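PDB 6F2P: paenibacillus xanthan lyase from Paenibacillus, which catalyses eliminative cleavage of xanthan, probably releasing the terminal pyruvylated mannose of its side chains as other family 8 xanthan lyases do. Local coordinates for residues S674-S679 with G702-D707; G458-L463 with G742-V747; S644-V649 with I659-D664. All coordinates share one frame; numbering follows the deposited sequence.

Interaction 1: residues S674-S679 with G702-D707; sequences SNRKAS and GTIYID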
ATOM      1  N   SER A 674       9.267 -14.167 -11.082  1.00 19.03           N
ATOM      2  CA  SER A 674       9.532 -12.761 -10.786  1.00 16.32           C
ATOM      3  C   SER A 674      10.978 -12.586 -10.370  1.00 17.73           C
ATOM      4  O   SER A 674      11.541 -13.438  -9.680  1.00 17.20           O
ATOM      5  CB  SER A 674       8.616 -12.239  -9.677  1.00 20.85           C
ATOM      6  OG  SER A 674       8.991 -10.924  -9.287  1.00 17.18           O
ATOM      7  N   ASN A 675      11.577 -11.478 -10.788  1.00 17.48           N
ATOM      8  CA  ASN A 675      12.958 -11.190 -10.425  1.00 17.22           C
ATOM      9  C   ASN A 675      13.040 -10.182  -9.283  1.00 16.94           C
ATOM     10  O   ASN A 675      14.123  -9.740  -8.924  1.00 23.02           O
ATOM     11  CB  ASN A 675      13.740 -10.675 -11.637  1.00 19.73           C
ATOM     12  CG  ASN A 675      13.361  -9.252 -12.019  1.00 19.53           C
ATOM     13  OD1 ASN A 675      12.240  -8.812 -11.779  1.00 19.76           O
ATOM     14  ND2 ASN A 675      14.299  -8.530 -12.619  1.00 17.08           N
ATOM     15  N   ARG A 676      11.891  -9.815  -8.725  1.00 13.06           N
ATOM     16  CA  ARG A 676      11.838  -8.829  -7.646  1.00 16.79           C
ATOM     17  C   ARG A 676      10.766  -9.187  -6.624  1.00 17.40           C
ATOM     18  O   ARG A 676       9.816  -9.901  -6.943  1.00 18.52           O
ATOM     19  CB  ARG A 676      11.542  -7.435  -8.208  1.00 13.99           C
ATOM     20  CG  ARG A 676      12.668  -6.821  -9.043  1.00 20.40           C
ATOM     21  CD  ARG A 676      13.887  -6.472  -8.193  1.00 19.27           C
ATOM     22  NE  ARG A 676      14.956  -5.868  -8.987  1.00 24.82           N
ATOM     23  CZ  ARG A 676      15.882  -6.549  -9.664  1.00 32.40           C
ATOM     24  NH1 ARG A 676      15.887  -7.879  -9.661  1.00 24.18           N
ATOM     25  NH2 ARG A 676      16.813  -5.896 -10.354  1.00 32.88           N
ATOM     26  N   LYS A 677      10.920  -8.696  -5.398  1.00 15.28           N
ATOM     27  CA  LYS A 677       9.831  -8.747  -4.430  1.00 20.96           C
ATOM     28  C   LYS A 677       8.570  -8.225  -5.106  1.00 16.87           C
ATOM     29  O   LYS A 677       8.605  -7.193  -5.775  1.00 15.22           O
ATOM     30  CB  LYS A 677      10.147  -7.887  -3.202  1.00 16.21           C
ATOM     31  CG  LYS A 677      11.385  -8.319  -2.445  1.00 15.51           C
ATOM     32  CD  LYS A 677      11.817  -7.264  -1.433  1.00 16.68           C
ATOM     33  CE  LYS A 677      13.102  -7.676  -0.730  1.00 18.40           C
ATOM     34  NZ  LYS A 677      13.364  -6.827   0.454  1.00 21.64           N
ATOM     35  N   ALA A 678       7.464  -8.938  -4.944  1.00 15.74           N
ATOM     36  CA  ALA A 678       6.249  -8.576  -5.653  1.00  9.43           C
ATOM     37  C   ALA A 678       5.054  -9.311  -5.095  1.00 10.82           C
ATOM     38  O   ALA A 678       5.181 -10.405  -4.555  1.00 15.41           O
ATOM     39  CB  ALA A 678       6.403  -8.903  -7.118  1.00 18.59           C
ATOM     40  N   SER A 679       3.883  -8.713  -5.229  1.00 10.37           N
ATOM     41  CA  SER A 679       2.655  -9.440  -4.985  1.00 10.73           C
ATOM     42  C   SER A 679       1.969  -9.592  -6.341  1.00 15.43           C
ATOM     43  O   SER A 679       1.831  -8.626  -7.089  1.00 17.20           O
ATOM     44  CB  SER A 679       1.776  -8.684  -4.005  1.00 12.25           C
ATOM     45  OG  SER A 679       0.642  -9.454  -3.663  1.00 16.09           O
ATOM     46  N   GLY A 702      12.895   0.924  -9.894  1.00 23.34           N
ATOM     47  CA  GLY A 702      13.184   0.409 -11.218  1.00 17.41           C
ATOM     48  C   GLY A 702      12.040  -0.422 -11.757  1.00 15.66           C
ATOM     49  O   GLY A 702      10.892   0.027 -11.779  1.00 16.12           O
ATOM     50  N   THR A 703      12.350  -1.644 -12.173  1.00 12.60           N
ATOM     51  CA  THR A 703      11.369  -2.497 -12.824  1.00 15.49           C
ATOM     52  C   THR A 703      11.137  -3.812 -12.089  1.00 18.02           C
ATOM     53  O   THR A 703      11.905  -4.203 -11.202  1.00 14.34           O
ATOM     54  CB  THR A 703      11.789  -2.840 -14.280  1.00 20.67           C
ATOM     55  OG1 THR A 703      13.115  -3.380 -14.283  1.00 19.49           O
ATOM     56  CG2 THR A 703      11.777  -1.607 -15.167  1.00 17.22           C
ATOM     57  N   ILE A 704      10.068  -4.491 -12.482  1.00 16.39           N
ATOM     58  CA  ILE A 704       9.868  -5.878 -12.118  1.00 13.90           C
ATOM     59  C   ILE A 704       9.605  -6.669 -13.387  1.00 17.86           C
ATOM     60  O   ILE A 704       8.641  -6.402 -14.101  1.00 22.59           O
ATOM     61  CB  ILE A 704       8.663  -6.064 -11.196  1.00 16.22           C
ATOM     62  CG1 ILE A 704       8.892  -5.367  -9.848  1.00 19.15           C
ATOM     63  CG2 ILE A 704       8.382  -7.555 -11.004  1.00 14.59           C
ATOM     64  CD1 ILE A 704       7.645  -5.334  -8.951  1.00 12.58           C
ATOM     65  N   TYR A 705      10.464  -7.640 -13.672  1.00 19.85           N
ATOM     66  CA  TYR A 705      10.259  -8.529 -14.804  1.00 14.86           C
ATOM     67  C   TYR A 705       9.433  -9.737 -14.376  1.00 17.15           C
ATOM     68  O   TYR A 705       9.696 -10.355 -13.342  1.00 19.83           O
ATOM     69  CB  TYR A 705      11.597  -8.994 -15.359  1.00 17.10           C
ATOM     70  CG  TYR A 705      12.280  -8.013 -16.287  1.00 23.90           C
ATOM     71  CD1 TYR A 705      12.576  -6.721 -15.873  1.00 25.78           C
ATOM     72  CD2 TYR A 705      12.665  -8.394 -17.567  1.00 23.92           C
ATOM     73  CE1 TYR A 705      13.214  -5.830 -16.718  1.00 25.65           C
ATOM     74  CE2 TYR A 705      13.303  -7.508 -18.415  1.00 23.02           C
ATOM     75  CZ  TYR A 705      13.574  -6.231 -17.986  1.00 22.43           C
ATOM     76  OH  TYR A 705      14.205  -5.345 -18.824  1.00 22.32           O
ATOM     77  N   ILE A 706       8.432 -10.065 -15.178  1.00 16.07           N
ATOM     78  CA  ILE A 706       7.577 -11.206 -14.913  1.00 18.17           C
ATOM     79  C   ILE A 706       7.528 -12.129 -16.138  1.00 25.38           C
ATOM     80  O   ILE A 706       7.333 -11.672 -17.272  1.00 20.74           O
ATOM     81  CB  ILE A 706       6.148 -10.739 -14.573  1.00 21.07           C
ATOM     82  CG1 ILE A 706       6.142  -9.863 -13.307  1.00 24.23           C
ATOM     83  CG2 ILE A 706       5.197 -11.927 -14.451  1.00 17.12           C
ATOM     84  CD1 ILE A 706       6.293 -10.607 -12.000  1.00 13.95           C
ATOM     85  N   ASP A 707       7.727 -13.424 -15.915  1.00 24.33           N
ATOM     86  CA  ASP A 707       7.479 -14.411 -16.959  1.00 20.36           C
ATOM     87  C   ASP A 707       6.267 -15.232 -16.567  1.00 25.10           C
ATOM     88  O   ASP A 707       6.074 -15.544 -15.390  1.00 25.83           O
ATOM     89  CB  ASP A 707       8.684 -15.333 -17.152  1.00 19.71           C
ATOM     90  CG  ASP A 707       9.887 -14.615 -17.755  1.00 30.18           C
ATOM     91  OD1 ASP A 707       9.698 -13.546 -18.373  1.00 28.04           O
ATOM     92  OD2 ASP A 707      11.024 -15.125 -17.618  1.00 31.48           O
TER
HETATM   93  O   HOH W   1      14.137  -5.688 -12.890  1.00 14.37           O
HETATM   94  O   HOH W   2      14.189  -3.388  -9.606  1.00 20.44           O
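Ser674 is the last strand residue before the chain leaves the sheet; it makes an antiparallel, non-hydrogen-bonded pair with Ile706, and its CB rests 3.7 Å from Ile706 CD1. Its OG, anti to the backbone N (chi1 173°), reaches over the turn to a lone pair of Arg676 O at 2.7 Å. At Asn675 the chain departs, and a side-chain amide stands in for a backbone carbonyl: its N still gives a weak bond to Tyr705 O, but the return bond from Tyr705 N goes to Asn675 OD1, 2.8 Å away. A chi1 of 73°, with CG in the crowded position between N and the carbonyl carbon, places the amide there, and the donor lies above the amide plane. ND2 donates to a water that also bonds Thr703 OG1, and that hydroxyl has a second partner in Ser872 OG. Arg676 turns its NH1 back to Asn675 O at 2.7 Å, nearly in the guanidinium plane, while NE uses a second water to reach Thr703 O. Nearer its backbone, Arg676 CB lies 3.7 Å from Ile704 CG1, where the two side chains cross obliquely. Ala678, already on the sandwich's other sheet, touches Ile704 CD1 with its CB at 4.2 Å. The side chains of Ser674, Asn675 and Arg676 all bind backbone carbonyl or amide groups, so polar bonds largely fix the exit from the sheet, with Ile704 as apolar filling.

Interaction 2: residues G458-L463 with G742-V747; sequences GGTDIL and GKSYKV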
ATOM      1  N   GLY A 458       1.725  -5.198   1.935  1.00 13.34           N
ATOM      2  CA  GLY A 458       0.808  -4.765   0.904  1.00 11.76           C
ATOM      3  C   GLY A 458       0.272  -5.961   0.149  1.00 18.07           C
ATOM      4  O   GLY A 458       0.156  -7.054   0.712  1.00 16.82           O
ATOM      5  N   GLY A 459      -0.043  -5.759  -1.127  1.00 15.52           N
ATOM      6  CA  GLY A 459      -0.607  -6.815  -1.935  1.00 13.72           C
ATOM      7  C   GLY A 459      -1.157  -6.316  -3.250  1.00 16.52           C
ATOM      8  O   GLY A 459      -0.888  -5.183  -3.653  1.00 18.05           O
ATOM      9  N   THR A 460      -1.918  -7.179  -3.919  1.00 11.25           N
ATOM     10  CA  THR A 460      -2.528  -6.857  -5.201  1.00 12.48           C
ATOM     11  C   THR A 460      -3.848  -7.610  -5.378  1.00 13.75           C
ATOM     12  O   THR A 460      -4.232  -8.412  -4.532  1.00 15.34           O
ATOM     13  CB  THR A 460      -1.582  -7.160  -6.381  1.00 13.95           C
ATOM     14  OG1 THR A 460      -2.131  -6.606  -7.578  1.00 17.33           O
ATOM     15  CG2 THR A 460      -1.402  -8.660  -6.572  1.00 11.98           C
ATOM     16  N   ASP A 461      -4.544  -7.358  -6.478  1.00 14.04           N
ATOM     17  CA  ASP A 461      -5.909  -7.844  -6.615  1.00 12.12           C
ATOM     18  C   ASP A 461      -6.303  -8.073  -8.061  1.00 16.36           C
ATOM     19  O   ASP A 461      -5.615  -7.644  -8.985  1.00 19.56           O
ATOM     20  CB  ASP A 461      -6.863  -6.819  -6.040  1.00 18.89           C
ATOM     21  CG  ASP A 461      -6.656  -5.446  -6.642  1.00 23.32           C
ATOM     22  OD1 ASP A 461      -7.019  -5.252  -7.823  1.00 18.91           O
ATOM     23  OD2 ASP A 461      -6.126  -4.562  -5.933  1.00 32.96           O
ATOM     24  N   ILE A 462      -7.443  -8.720  -8.252  1.00 14.31           N
ATOM     25  CA  ILE A 462      -7.934  -8.969  -9.592  1.00 18.17           C
ATOM     26  C   ILE A 462      -9.465  -8.945  -9.618  1.00 19.23           C
ATOM     27  O   ILE A 462     -10.121  -9.302  -8.633  1.00 15.56           O
ATOM     28  CB  ILE A 462      -7.345 -10.286 -10.168  1.00 18.08           C
ATOM     29  CG1 ILE A 462      -7.117 -10.155 -11.676  1.00 19.60           C
ATOM     30  CG2 ILE A 462      -8.220 -11.474  -9.832  1.00 15.73           C
ATOM     31  CD1 ILE A 462      -6.179 -11.205 -12.236  1.00 22.01           C
ATOM     32  N   LEU A 463     -10.020  -8.466 -10.732  1.00 22.47           N
ATOM     33  CA  LEU A 463     -11.466  -8.412 -10.945  1.00 15.02           C
ATOM     34  C   LEU A 463     -12.192  -7.544  -9.925  1.00 18.81           C
ATOM     35  O   LEU A 463     -13.424  -7.554  -9.845  1.00 20.10           O
ATOM     36  CB  LEU A 463     -12.053  -9.826 -10.962  1.00 19.35           C
ATOM     37  CG  LEU A 463     -11.473 -10.728 -12.052  1.00 20.46           C
ATOM     38  CD1 LEU A 463     -12.110 -12.104 -12.037  1.00 26.21           C
ATOM     39  CD2 LEU A 463     -11.652 -10.071 -13.403  1.00 16.19           C
ATOM     40  N   GLY A 742       2.816   1.268  -4.046  1.00 16.99           N
ATOM     41  CA  GLY A 742       2.226  -0.040  -3.851  1.00 17.23           C
ATOM     42  C   GLY A 742       0.962  -0.340  -4.643  1.00 18.61           C
ATOM     43  O   GLY A 742       0.263  -1.309  -4.344  1.00 19.97           O
ATOM     44  N   LYS A 743       0.663   0.464  -5.659  1.00 16.76           N
ATOM     45  CA  LYS A 743      -0.541   0.228  -6.455  1.00 15.15           C
ATOM     46  C   LYS A 743      -0.359  -0.936  -7.406  1.00 17.22           C
ATOM     47  O   LYS A 743       0.745  -1.453  -7.571  1.00 19.80           O
ATOM     48  CB  LYS A 743      -0.948   1.470  -7.243  1.00 19.05           C
ATOM     49  CG  LYS A 743      -0.047   1.803  -8.404  1.00 17.27           C
ATOM     50  CD  LYS A 743      -0.727   2.803  -9.304  1.00 21.13           C
ATOM     51  CE  LYS A 743       0.174   3.226 -10.445  1.00 29.92           C
ATOM     52  NZ  LYS A 743      -0.506   4.211 -11.333  1.00 34.71           N
ATOM     53  N   SER A 744      -1.451  -1.336  -8.045  1.00 19.46           N
ATOM     54  CA  SER A 744      -1.443  -2.499  -8.923  1.00 18.88           C
ATOM     55  C   SER A 744      -1.400  -2.163 -10.415  1.00 23.47           C
ATOM     56  O   SER A 744      -2.078  -1.245 -10.880  1.00 26.54           O
ATOM     57  CB  SER A 744      -2.660  -3.366  -8.632  1.00 19.63           C
ATOM     58  OG  SER A 744      -2.550  -3.951  -7.347  1.00 23.98           O
ATOM     59  N   TYR A 745      -0.608  -2.943 -11.151  1.00 24.33           N
ATOM     60  CA  TYR A 745      -0.512  -2.858 -12.604  1.00 19.38           C
ATOM     61  C   TYR A 745      -1.013  -4.145 -13.261  1.00 22.26           C
ATOM     62  O   TYR A 745      -0.556  -5.235 -12.908  1.00 22.82           O
ATOM     63  CB  TYR A 745       0.936  -2.647 -12.998  1.00 16.54           C
ATOM     64  CG  TYR A 745       1.590  -1.484 -12.297  1.00 21.48           C
ATOM     65  CD1 TYR A 745       2.277  -1.662 -11.100  1.00 20.65           C
ATOM     66  CD2 TYR A 745       1.526  -0.212 -12.835  1.00 21.32           C
ATOM     67  CE1 TYR A 745       2.886  -0.599 -10.462  1.00 19.06           C
ATOM     68  CE2 TYR A 745       2.130   0.855 -12.209  1.00 22.25           C
ATOM     69  CZ  TYR A 745       2.807   0.659 -11.022  1.00 23.17           C
ATOM     70  OH  TYR A 745       3.399   1.734 -10.400  1.00 26.65           O
ATOM     71  N   LYS A 746      -1.927  -4.025 -14.224  1.00 21.89           N
ATOM     72  CA  LYS A 746      -2.550  -5.195 -14.840  1.00 18.83           C
ATOM     73  C   LYS A 746      -2.287  -5.319 -16.340  1.00 27.15           C
ATOM     74  O   LYS A 746      -2.162  -4.321 -17.048  1.00 30.19           O
ATOM     75  CB  LYS A 746      -4.061  -5.211 -14.575  1.00 21.80           C
ATOM     76  CG  LYS A 746      -4.447  -5.552 -13.141  1.00 19.56           C
ATOM     77  CD  LYS A 746      -5.934  -5.304 -12.901  1.00 22.89           C
ATOM     78  CE  LYS A 746      -6.367  -5.683 -11.487  1.00 22.06           C
ATOM     79  NZ  LYS A 746      -5.532  -5.033 -10.441  1.00 21.79           N
ATOM     80  N   VAL A 747      -2.208  -6.562 -16.809  1.00 21.91           N
ATOM     81  CA  VAL A 747      -2.093  -6.858 -18.226  1.00 14.48           C
ATOM     82  C   VAL A 747      -2.934  -8.096 -18.535  1.00 20.31           C
ATOM     83  O   VAL A 747      -2.952  -9.050 -17.764  1.00 22.49           O
ATOM     84  CB  VAL A 747      -0.618  -7.064 -18.655  1.00 21.27           C
ATOM     85  CG1 VAL A 747       0.015  -8.244 -17.927  1.00 16.09           C
ATOM     86  CG2 VAL A 747      -0.511  -7.259 -20.167  1.00 24.70           C
TER
HETATM   87  O   HOH W   3      -1.820  -2.933  -4.817  1.00 14.77           O
HETATM   88  O   HOH W   4       0.483  -2.737  -1.965  1.00 15.12           O
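Strands 458-462 and 744-747 run in roughly the same direction, 33° apart, and at a closest axis approach of 7.5 Å they are joined by side chains and water, with no backbone bond between them. The first is the edge strand of the large sheet in the super-sandwich domain; the second lies in a sheet of the following β-sandwich, so the contact is a domain interface. Two side-chain links carry it. Thr460 OG1, anti to its backbone N (chi1 -170°), meets Ser744 OG tip to tip and donates to it at 2.7 Å. Ser744 OG in turn donates to a water 2.8 Å away, which gives its protons to Gly459 O and Gly742 O. Farther along, Lys746 crosses Asp461 at about a right angle. Its chain runs extended and bends only at the last torsion (chi4 53°), bringing NZ to Asp461 O at 3.0 Å and, in a salt bridge, to Asp461 OD1, also at 3.0 Å. Asp461 CG sits in the crowded position between N and the carbonyl carbon, which helps bring OD1 and O to the same ammonium; NZ stands above the Asp461 carbonyl and carboxylate planes. Ser692 OG, on neighbouring strand 688-694, also bonds Thr460 OG1, Asp461 O and Lys746 NZ. The interface is thus held by hydroxyls, water and one ion pair, and the carboxylate probably stabilises the charged form of Lys746.

Interaction 3: residues S644-V649 with I659-D664; sequences SSAQAV and INFWND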
ATOM      1  N   SER A 644       9.982 -19.416   2.585  1.00 17.49           N
ATOM      2  CA  SER A 644      10.510 -18.081   2.809  1.00 18.13           C
ATOM      3  C   SER A 644      10.860 -17.409   1.478  1.00 17.27           C
ATOM      4  O   SER A 644      11.246 -16.240   1.430  1.00 17.62           O
ATOM      5  CB  SER A 644      11.743 -18.154   3.710  1.00 22.66           C
ATOM      6  OG  SER A 644      12.776 -18.873   3.064  1.00 29.03           O
ATOM      7  N   SER A 645      10.721 -18.147   0.387  1.00 18.37           N
ATOM      8  CA  SER A 645      11.072 -17.597  -0.908  1.00 17.75           C
ATOM      9  C   SER A 645       9.805 -17.113  -1.600  1.00 18.09           C
ATOM     10  O   SER A 645       9.820 -16.092  -2.297  1.00 16.85           O
ATOM     11  CB  SER A 645      11.824 -18.623  -1.757  1.00 15.05           C
ATOM     12  OG  SER A 645      12.208 -18.061  -3.002  1.00 28.06           O
ATOM     13  N   ALA A 646       8.708 -17.837  -1.386  1.00 12.64           N
ATOM     14  CA  ALA A 646       7.422 -17.459  -1.959  1.00 11.91           C
ATOM     15  C   ALA A 646       6.285 -18.189  -1.280  1.00 11.35           C
ATOM     16  O   ALA A 646       6.482 -19.252  -0.686  1.00 16.83           O
ATOM     17  CB  ALA A 646       7.396 -17.744  -3.460  1.00 11.08           C
ATOM     18  N   GLN A 647       5.092 -17.622  -1.391  1.00  7.55           N
ATOM     19  CA  GLN A 647       3.897 -18.228  -0.831  1.00 12.62           C
ATOM     20  C   GLN A 647       2.811 -18.094  -1.874  1.00 11.31           C
ATOM     21  O   GLN A 647       2.473 -16.987  -2.292  1.00 16.89           O
ATOM     22  CB  GLN A 647       3.487 -17.529   0.478  1.00 10.17           C
ATOM     23  CG  GLN A 647       4.512 -17.703   1.587  1.00 10.11           C
ATOM     24  CD  GLN A 647       4.209 -16.879   2.810  1.00 17.74           C
ATOM     25  OE1 GLN A 647       4.297 -15.648   2.785  1.00 21.36           O
ATOM     26  NE2 GLN A 647       3.851 -17.552   3.899  1.00 16.36           N
ATOM     27  N   ALA A 648       2.271 -19.217  -2.315  1.00  9.49           N
ATOM     28  CA  ALA A 648       1.345 -19.177  -3.432  1.00 11.69           C
ATOM     29  C   ALA A 648       0.166 -20.125  -3.246  1.00 13.44           C
ATOM     30  O   ALA A 648       0.322 -21.256  -2.768  1.00 11.94           O
ATOM     31  CB  ALA A 648       2.075 -19.467  -4.731  1.00 14.16           C
ATOM     32  N   VAL A 649      -1.014 -19.632  -3.614  1.00 12.52           N
ATOM     33  CA  VAL A 649      -2.253 -20.386  -3.512  1.00 12.13           C
ATOM     34  C   VAL A 649      -3.073 -20.194  -4.785  1.00 13.72           C
ATOM     35  O   VAL A 649      -3.172 -19.082  -5.317  1.00 12.00           O
ATOM     36  CB  VAL A 649      -3.077 -19.929  -2.291  1.00 13.31           C
ATOM     37  CG1 VAL A 649      -4.442 -20.641  -2.244  1.00 12.20           C
ATOM     38  CG2 VAL A 649      -2.299 -20.159  -1.017  1.00 12.35           C
ATOM     39  N   ILE A 659       0.204 -14.954  -5.582  1.00 12.45           N
ATOM     40  CA  ILE A 659       1.579 -15.261  -5.207  1.00 10.27           C
ATOM     41  C   ILE A 659       2.288 -14.078  -4.558  1.00 13.47           C
ATOM     42  O   ILE A 659       2.259 -12.973  -5.090  1.00 15.61           O
ATOM     43  CB  ILE A 659       2.424 -15.626  -6.427  1.00 13.17           C
ATOM     44  CG1 ILE A 659       1.728 -16.684  -7.290  1.00 10.81           C
ATOM     45  CG2 ILE A 659       3.816 -16.070  -5.980  1.00 11.43           C
ATOM     46  CD1 ILE A 659       2.465 -17.006  -8.578  1.00 10.70           C
ATOM     47  N   ASN A 660       2.935 -14.315  -3.418  1.00 15.30           N
ATOM     48  CA  ASN A 660       3.845 -13.332  -2.849  1.00  9.77           C
ATOM     49  C   ASN A 660       5.307 -13.766  -3.025  1.00 14.15           C
ATOM     50  O   ASN A 660       5.690 -14.861  -2.613  1.00 13.89           O
ATOM     51  CB  ASN A 660       3.535 -13.085  -1.373  1.00 11.56           C
ATOM     52  CG  ASN A 660       2.203 -12.366  -1.155  1.00 13.19           C
ATOM     53  OD1 ASN A 660       1.742 -11.608  -2.012  1.00 10.82           O
ATOM     54  ND2 ASN A 660       1.587 -12.596   0.009  1.00 10.02           N
ATOM     55  N   PHE A 661       6.106 -12.905  -3.651  1.00 12.51           N
ATOM     56  CA  PHE A 661       7.536 -13.133  -3.836  1.00 14.36           C
ATOM     57  C   PHE A 661       8.347 -12.322  -2.822  1.00 17.20           C
ATOM     58  O   PHE A 661       8.255 -11.089  -2.786  1.00 15.94           O
ATOM     59  CB  PHE A 661       7.957 -12.710  -5.242  1.00 15.97           C
ATOM     60  CG  PHE A 661       7.448 -13.606  -6.335  1.00 15.50           C
ATOM     61  CD1 PHE A 661       8.128 -14.765  -6.672  1.00 19.41           C
ATOM     62  CD2 PHE A 661       6.308 -13.276  -7.048  1.00 15.27           C
ATOM     63  CE1 PHE A 661       7.673 -15.594  -7.694  1.00 12.89           C
ATOM     64  CE2 PHE A 661       5.850 -14.095  -8.069  1.00 13.05           C
ATOM     65  CZ  PHE A 661       6.536 -15.252  -8.391  1.00 13.32           C
ATOM     66  N   TRP A 662       9.160 -13.009  -2.025  1.00 17.78           N
ATOM     67  CA  TRP A 662       9.850 -12.383  -0.892  1.00 15.88           C
ATOM     68  C   TRP A 662      11.267 -11.873  -1.163  1.00 20.17           C
ATOM     69  O   TRP A 662      11.809 -11.099  -0.371  1.00 21.94           O
ATOM     70  CB  TRP A 662       9.875 -13.342   0.300  1.00 14.76           C
ATOM     71  CG  TRP A 662       8.517 -13.600   0.861  1.00 15.84           C
ATOM     72  CD1 TRP A 662       7.810 -14.762   0.794  1.00 14.69           C
ATOM     73  CD2 TRP A 662       7.689 -12.666   1.565  1.00 14.07           C
ATOM     74  NE1 TRP A 662       6.593 -14.613   1.415  1.00 13.12           N
ATOM     75  CE2 TRP A 662       6.497 -13.335   1.898  1.00 15.21           C
ATOM     76  CE3 TRP A 662       7.846 -11.331   1.953  1.00 13.86           C
ATOM     77  CZ2 TRP A 662       5.463 -12.713   2.599  1.00 13.31           C
ATOM     78  CZ3 TRP A 662       6.820 -10.718   2.649  1.00 11.80           C
ATOM     79  CH2 TRP A 662       5.643 -11.407   2.960  1.00 10.84           C
ATOM     80  N   ASN A 663      11.871 -12.304  -2.268  1.00 20.51           N
ATOM     81  CA  ASN A 663      13.270 -11.983  -2.528  1.00 18.62           C
ATOM     82  C   ASN A 663      13.489 -11.192  -3.810  1.00 21.30           C
ATOM     83  O   ASN A 663      12.700 -11.278  -4.754  1.00 20.12           O
ATOM     84  CB  ASN A 663      14.116 -13.256  -2.555  1.00 18.00           C
ATOM     85  CG  ASN A 663      14.016 -14.053  -1.268  1.00 20.13           C
ATOM     86  OD1 ASN A 663      13.679 -15.234  -1.289  1.00 25.42           O
ATOM     87  ND2 ASN A 663      14.312 -13.411  -0.140  1.00 21.62           N
ATOM     88  N   ASP A 664      14.569 -10.421  -3.842  1.00 15.92           N
ATOM     89  CA  ASP A 664      14.920  -9.685  -5.044  1.00 19.72           C
ATOM     90  C   ASP A 664      15.863 -10.500  -5.938  1.00 23.00           C
ATOM     91  O   ASP A 664      16.872  -9.990  -6.435  1.00 30.83           O
ATOM     92  CB  ASP A 664      15.531  -8.325  -4.691  1.00 22.14           C
ATOM     93  CG  ASP A 664      14.482  -7.267  -4.386  1.00 19.17           C
ATOM     94  OD1 ASP A 664      13.315  -7.427  -4.810  1.00 19.45           O
ATOM     95  OD2 ASP A 664      14.833  -6.260  -3.734  1.00 28.08           O
TER
HETATM   96  O   HOH W   5      14.198 -17.704   0.787  1.00 26.36           O
HETATM   97  O   HOH W   6      11.217 -14.065  -3.973  1.00 17.01           O
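Two hydrogen bonds grip OE1 of Gln647, one from Trp662 NE1 at 2.9 Å and one from Ser485 OG of the super-sandwich domain. Gln647 belongs to a β-hairpin of the C-terminal β-sandwich, built from strands 646-651 and 656-661, and exemplifies how a buried amide can be fully engaged at the junction of two sheets. Its side chain crosses the indole obliquely at the ring edge, with CG near the ring plane. The amide is turned 50° from that plane, so NE1 meets OE1 from above the carbonyl plane in a clearly bent bond, while OE1 itself stays close to the plane of the indole. NE2 bonds Asn642 OD1 and Lys483 O, and Ser485 OG also binds Asn660 ND2, which makes this hydroxyl a common point for both hairpin strands.

The backbone pairing is regular at Gln647 and Asn660, a hydrogen-bonded pair in which Asn660 N donates to Gln647 O at 2.9 Å and Gln647 N to Asn660 O at 3.1 Å. Past the end of strand 659-661, Trp662 N comes to Ser645 O from above the carbonyl plane, at 3.2 Å and nearly straight (171°). Over the indole, Asn660 CB lies toward the rim of one face, and Trp456 meets the ring at about 45°. The face carrying Ala646, Ala648, Ile659 and Phe661 is apolar: Ala648 CB packs on Ile659 CG1 at 3.8 Å, and Ile659 CG2 sits 3.5 Å above one face of the Phe661 ring, displaced toward its rim.

Followed from the N terminus, the chain opens interaction 2 first, at 458-463, and closes it last, at 742-747, enclosing a loop of 278 residues. Inside it the other two contacts close in series without crossing: interaction 3 joins 644-649 to 659-664 as a local hairpin, then interaction 1 joins 674-679 to 702-707. These neighbours meet directly, since Phe661 N and Ala678 O are 2.8 Å apart where strands 656-661 and 678-684 pair, and Lys677 N lies 2.8 Å from Asp664 OD1. Interaction 1 links the two sheets of the β-sandwich, whereas interaction 2 fastens that sandwich to the super-sandwich domain, with Ser679 packing against Gly459 and Thr460.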